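Long-range contacts in archaeal flagellar ATP-binding protein FlaH (PDB 4WIA), which probably binds and hydrolyses ATP as a component of the archaellum, the rotary swimming apparatus of archaea: residues G27-I32 and K157-T162; S179-I184 and K203-P208. All blocks are in the same frame, centred on the assembly; numbering follows the deposited sequence.

Interaction 1 (G27-I32 and K157-T162)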
loop_
_atom_site.group_PDB
_atom_site.type_symbol
_atom_site.label_atom_id
_atom_site.label_comp_id
_atom_site.label_asym_id
_atom_site.label_seq_id
_atom_site.Cartn_x
_atom_site.Cartn_y
_atom_site.Cartn_z
ATOM N N GLY A 27 20.548 -1.123 -5.210
ATOM C CA GLY A 27 21.983 -1.195 -5.243
ATOM C C GLY A 27 22.673 -0.094 -4.465
ATOM O O GLY A 27 23.839 0.117 -4.639
ATOM N N SER A 28 21.963 0.660 -3.646
ATOM C CA SER A 28 22.611 1.734 -2.910
ATOM C C SER A 28 23.347 1.171 -1.670
ATOM O O SER A 28 22.839 0.253 -0.994
ATOM C CB SER A 28 21.565 2.771 -2.471
ATOM O OG SER A 28 21.085 3.532 -3.595
ATOM N N LEU A 29 24.501 1.745 -1.393
ATOM C CA LEU A 29 25.114 1.673 -0.121
ATOM C C LEU A 29 25.070 3.064 0.530
ATOM O O LEU A 29 25.819 3.990 0.163
ATOM C CB LEU A 29 26.559 1.224 -0.236
ATOM C CG LEU A 29 27.337 1.206 1.096
ATOM C CD1 LEU A 29 26.794 0.197 2.081
ATOM C CD2 LEU A 29 28.813 0.916 0.827
ATOM N N ILE A 30 24.241 3.177 1.541
ATOM C CA ILE A 30 24.011 4.407 2.194
ATOM C C ILE A 30 24.792 4.411 3.485
ATOM O O ILE A 30 24.668 3.514 4.303
ATOM C CB ILE A 30 22.520 4.540 2.553
ATOM C CG1 ILE A 30 21.661 4.288 1.312
ATOM C CG2 ILE A 30 22.245 5.918 3.147
ATOM C CD1 ILE A 30 20.185 4.593 1.482
ATOM N N ILE A 31 25.607 5.412 3.663
ATOM C CA ILE A 31 26.320 5.593 4.906
ATOM C C ILE A 31 25.784 6.814 5.630
ATOM O O ILE A 31 25.766 7.909 5.080
ATOM C CB ILE A 31 27.843 5.792 4.638
ATOM C CG1 ILE A 31 28.409 4.558 3.945
ATOM C CG2 ILE A 31 28.586 6.054 5.948
ATOM C CD1 ILE A 31 28.310 3.283 4.751
ATOM N N ILE A 32 25.359 6.623 6.858
ATOM C CA ILE A 32 24.906 7.708 7.689
ATOM C C ILE A 32 25.889 7.974 8.785
ATOM O O ILE A 32 26.037 7.172 9.678
ATOM C CB ILE A 32 23.532 7.408 8.267
ATOM C CG1 ILE A 32 22.556 7.062 7.111
ATOM C CG2 ILE A 32 23.041 8.638 9.014
ATOM C CD1 ILE A 32 21.202 6.540 7.587
ATOM N N LYS A 157 20.201 -5.297 -3.946
ATOM C CA LYS A 157 19.902 -5.028 -2.565
ATOM C C LYS A 157 20.345 -3.634 -2.180
ATOM O O LYS A 157 21.186 -3.028 -2.826
ATOM C CB LYS A 157 20.659 -5.987 -1.628
ATOM C CG LYS A 157 20.726 -7.451 -2.001
ATOM C CD LYS A 157 19.436 -8.122 -1.643
ATOM C CE LYS A 157 19.488 -9.595 -1.942
ATOM N NZ LYS A 157 18.261 -10.054 -1.298
ATOM N N ILE A 158 19.823 -3.198 -1.060
ATOM C CA ILE A 158 20.202 -1.948 -0.494
ATOM C C ILE A 158 20.820 -2.172 0.867
ATOM O O ILE A 158 20.268 -2.892 1.640
ATOM C CB ILE A 158 18.957 -1.043 -0.339
ATOM C CG1 ILE A 158 18.498 -0.615 -1.724
ATOM C CG2 ILE A 158 19.287 0.180 0.510
ATOM C CD1 ILE A 158 17.060 -0.133 -1.795
ATOM N N ILE A 159 21.948 -1.520 1.142
ATOM C CA ILE A 159 22.562 -1.593 2.451
ATOM C C ILE A 159 22.711 -0.226 3.088
ATOM O O ILE A 159 23.087 0.727 2.444
ATOM C CB ILE A 159 23.930 -2.313 2.385
ATOM C CG1 ILE A 159 23.689 -3.768 2.058
ATOM C CG2 ILE A 159 24.676 -2.223 3.706
ATOM C CD1 ILE A 159 24.936 -4.569 1.803
ATOM N N ILE A 160 22.438 -0.151 4.384
ATOM C CA ILE A 160 22.469 1.095 5.067
ATOM C C ILE A 160 23.251 0.887 6.348
ATOM O O ILE A 160 22.849 0.061 7.130
ATOM C CB ILE A 160 20.995 1.549 5.424
ATOM C CG1 ILE A 160 20.127 1.614 4.174
ATOM C CG2 ILE A 160 21.018 2.895 6.099
ATOM C CD1 ILE A 160 18.648 1.966 4.404
ATOM N N CYS A 161 24.298 1.686 6.592
ATOM C CA CYS A 161 25.044 1.631 7.838
ATOM C C CYS A 161 25.114 2.977 8.521
ATOM O O CYS A 161 25.204 4.021 7.882
ATOM C CB CYS A 161 26.477 1.223 7.598
ATOM S SG CYS A 161 26.781 -0.277 6.643
ATOM N N THR A 162 25.134 2.958 9.844
ATOM C CA THR A 162 25.507 4.147 10.577
ATOM C C THR A 162 26.975 4.061 11.038
ATOM O O THR A 162 27.466 2.998 11.376
ATOM C CB THR A 162 24.592 4.376 11.766
ATOM O OG1 THR A 162 24.793 3.351 12.723
ATOM C CG2 THR A 162 23.109 4.346 11.317
#
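Leu29-Ile32 and Ile159-Thr162 pair in register as neighbouring parallel strands in the central sheet of a P-loop NTPase of the KaiC family, their directions 14° apart. Four backbone bonds zigzag between them. Ile159 N gives its hydrogen to Ser28 O at 2.9 Å, and Ile159 O takes one from Ile30 N at 2.9 Å. Ile30 O then accepts from Cys161 N at 3.0 Å. The last bond, Ile32 N to Cys161 O, is 2.8 Å long and almost straight, 176° at the hydrogen. Just before the strand, Gly27 N adds a weak, bent bond to Lys157 O at 3.1 Å. Both polar backbone groups of Ile159 and of Cys161 are thus satisfied by the 27-32 segment. Leu29 N and Ile31 N face the other way, toward Thr181 OG1 and the backbone of Met182.

Polar side chains find their partners outside the pair: Ser28 OG binds Pro25 O, Lys157 NZ binds Tyr119 O and Lys121 O, and Thr162 OG1 binds Asp127 OD1. Thr162 also touches Lys40, an ATP-binding residue by similarity, and lies near a bound sulfate, so this strand end borders the probable nucleotide site.

On the face of Leu29, Ile31, Ile159 and Cys161, helix 142-153 packs with Met146 on Leu29 and Phe149 on Ile159 and Cys161. There Leu29 holds CG anti to the backbone N (chi1 176°), and CD1 reaches Ile159 CG2 at 3.6 Å; further on, Ile31 CD1 rests on Cys161 CB at 4.0 Å. On the face of Ile30, Ile32, Ile160 and Thr162, helix 40-53 touches Ile32 and Thr162. Ile30 and Ile160 run side by side here, while Ile32 slants across Ile160, its CD1 3.9 Å from Ile160 CG2.

Interaction 2 (S179-I184 and K203-P208)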
loop_
_atom_site.group_PDB
_atom_site.type_symbol
_atom_site.label_atom_id
_atom_site.label_comp_id
_atom_site.label_asym_id
_atom_site.label_seq_id
_atom_site.Cartn_x
_atom_site.Cartn_y
_atom_site.Cartn_z
ATOM N N SER A 179 33.398 4.343 -0.552
ATOM C CA SER A 179 32.610 3.232 -0.953
ATOM C C SER A 179 31.125 3.604 -0.984
ATOM O O SER A 179 30.340 3.069 -1.745
ATOM C CB SER A 179 32.918 2.109 0.024
ATOM O OG SER A 179 32.717 0.849 -0.585
ATOM N N ALA A 180 30.715 4.547 -0.169
ATOM C CA ALA A 180 29.293 4.903 -0.129
ATOM C C ALA A 180 28.772 5.312 -1.538
ATOM O O ALA A 180 29.453 6.019 -2.252
ATOM C CB ALA A 180 29.082 6.048 0.851
ATOM N N THR A 181 27.580 4.861 -1.927
ATOM C CA THR A 181 26.910 5.453 -3.055
ATOM C C THR A 181 26.086 6.679 -2.599
ATOM O O THR A 181 25.941 7.655 -3.344
ATOM C CB THR A 181 25.984 4.463 -3.773
ATOM O OG1 THR A 181 24.885 4.120 -2.914
ATOM C CG2 THR A 181 26.754 3.264 -4.183
HETATM N N MSE A 182 25.541 6.617 -1.396
HETATM C CA MSE A 182 24.852 7.732 -0.813
HETATM C C MSE A 182 25.480 8.005 0.524
HETATM O O MSE A 182 25.489 7.162 1.386
HETATM C CB MSE A 182 23.374 7.409 -0.673
HETATM C CG MSE A 182 22.591 8.617 -0.163
HETATM SE SE MSE A 182 20.728 8.105 0.014
HETATM C CE MSE A 182 19.946 9.873 0.104
ATOM N N LEU A 183 25.996 9.202 0.717
ATOM C CA LEU A 183 26.562 9.587 1.973
ATOM C C LEU A 183 25.781 10.729 2.633
ATOM O O LEU A 183 25.614 11.801 2.056
ATOM C CB LEU A 183 27.987 10.033 1.772
ATOM C CG LEU A 183 28.710 10.492 3.048
ATOM C CD1 LEU A 183 29.020 9.325 4.001
ATOM C CD2 LEU A 183 29.997 11.258 2.701
ATOM N N ILE A 184 25.341 10.490 3.857
ATOM C CA ILE A 184 24.552 11.418 4.586
ATOM C C ILE A 184 25.236 11.694 5.892
ATOM O O ILE A 184 25.545 10.765 6.658
ATOM C CB ILE A 184 23.167 10.850 4.913
ATOM C CG1 ILE A 184 22.465 10.432 3.647
ATOM C CG2 ILE A 184 22.353 11.893 5.650
ATOM C CD1 ILE A 184 21.179 9.655 3.904
ATOM N N LYS A 203 26.692 13.170 -0.903
ATOM C CA LYS A 203 26.967 12.450 -2.133
ATOM C C LYS A 203 25.814 11.544 -2.392
ATOM O O LYS A 203 25.245 11.002 -1.467
ATOM C CB LYS A 203 28.216 11.626 -1.897
ATOM C CG LYS A 203 28.660 10.692 -2.999
ATOM C CD LYS A 203 29.816 9.867 -2.423
ATOM C CE LYS A 203 30.364 8.854 -3.363
ATOM N NZ LYS A 203 31.304 8.000 -2.604
ATOM N N TYR A 204 25.454 11.378 -3.649
ATOM C CA TYR A 204 24.287 10.612 -4.004
ATOM C C TYR A 204 24.435 10.120 -5.409
ATOM O O TYR A 204 23.887 10.692 -6.331
ATOM C CB TYR A 204 23.017 11.500 -3.891
ATOM C CG TYR A 204 21.665 10.768 -3.796
ATOM C CD1 TYR A 204 21.580 9.389 -3.869
ATOM C CD2 TYR A 204 20.478 11.486 -3.672
ATOM C CE1 TYR A 204 20.343 8.747 -3.797
ATOM C CE2 TYR A 204 19.251 10.877 -3.607
ATOM C CZ TYR A 204 19.173 9.503 -3.661
ATOM O OH TYR A 204 17.938 8.874 -3.564
ATOM N N ASN A 205 25.190 9.051 -5.603
ATOM C CA ASN A 205 25.275 8.410 -6.914
ATOM C C ASN A 205 23.918 7.805 -7.244
ATOM O O ASN A 205 23.222 7.206 -6.372
ATOM C CB ASN A 205 26.271 7.265 -6.916
ATOM C CG ASN A 205 27.675 7.682 -6.532
ATOM O OD1 ASN A 205 28.055 8.830 -6.651
ATOM N ND2 ASN A 205 28.461 6.708 -6.037
HETATM N N MSE A 206 23.604 7.849 -8.515
HETATM C CA MSE A 206 22.373 7.294 -9.059
HETATM C C MSE A 206 21.168 8.043 -8.528
HETATM O O MSE A 206 20.013 7.509 -8.507
HETATM C CB MSE A 206 22.231 5.801 -8.790
HETATM C CG MSE A 206 23.527 4.987 -8.760
HETATM SE SE MSE A 206 23.093 3.089 -8.409
HETATM C CE MSE A 206 23.559 2.923 -6.511
ATOM N N ALA A 207 21.409 9.284 -8.084
ATOM C CA ALA A 207 20.312 10.120 -7.563
ATOM C C ALA A 207 19.213 10.023 -8.572
ATOM O O ALA A 207 19.434 10.286 -9.739
ATOM C CB ALA A 207 20.775 11.552 -7.409
ATOM N N PRO A 208 18.054 9.551 -8.166
ATOM C CA PRO A 208 16.941 9.301 -9.079
ATOM C C PRO A 208 16.162 10.519 -9.491
ATOM O O PRO A 208 15.250 10.416 -10.323
ATOM C CB PRO A 208 16.009 8.483 -8.235
ATOM C CG PRO A 208 16.234 8.994 -6.876
ATOM C CD PRO A 208 17.688 9.254 -6.775
HETATM O O HOH W 1 22.749 5.429 -3.920
#
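Met182 and Tyr204 both hold CG anti to the backbone N (chi1 -175° and -161°) and run side by side in the same direction. The extended selenomethionine chain of Met182 lays its CE over the centre of the Tyr204 ring, 3.9 Å from the centroid, in a CH-pi contact, with SE over the same face as a Met-aromatic contact. Ala207 CA covers the opposite face, brought there by the type II turn from Tyr204 to Ala207.

Met182-Tyr204 is a non-hydrogen-bonded antiparallel pair. In the next pair Leu183 N binds Lys203 O at 2.9 Å, whereas the return bond from Lys203 N to Leu183 O is weak. Asn205 N binds Thr181 O at 2.8 Å. Thr181 OG1, which also accepts from Leu29 N, is joined through a water to Asn205 O.

The extended Lys203 chain donates a hydrogen bond from NZ to Ala180 O (2.7 Å), in the carbonyl plane; NZ also binds Arg177 O, so its charge sits at the C-terminal end of helix 170-179. An alanine here would probably leave the Ala180 and Arg177 carbonyls without this partner and the helix end less firmly tied to the hairpin.

Tyr204 OH binds Ile20 O, and Tyr211 meets the ring edge-to-face. The contact lies at the open end of hairpin 182-191/194-204, beside strand 29-33, with strand 24-25 against Met182 and Tyr204 and helix 142-153 against Thr181.

Overall arrangement
After strands 6-7 and 24-25 and the helix between them, the chain enters strand 29-33, the first strand of the mixed sheet; interaction 1 closes when strand 158-163 settles beside it, after a long excursion through helix 40-53, strands 58-62, 90-94 and 123-127 and helix 142-153. The chain then runs through helix 170-179 into interaction 2, a short closure around the hairpin 182-191/194-204. The two follow in series, neither nesting nor crossing. They meet because strand 182-191 flanks strand 29-33 on the side away from 158-163; Gly27 O packs against Met206 CE at 3.4 Å. Interaction 1 lies in the parallel part and interaction 2 in the hairpin; the pairing of 29-33 with 182-191 joins them.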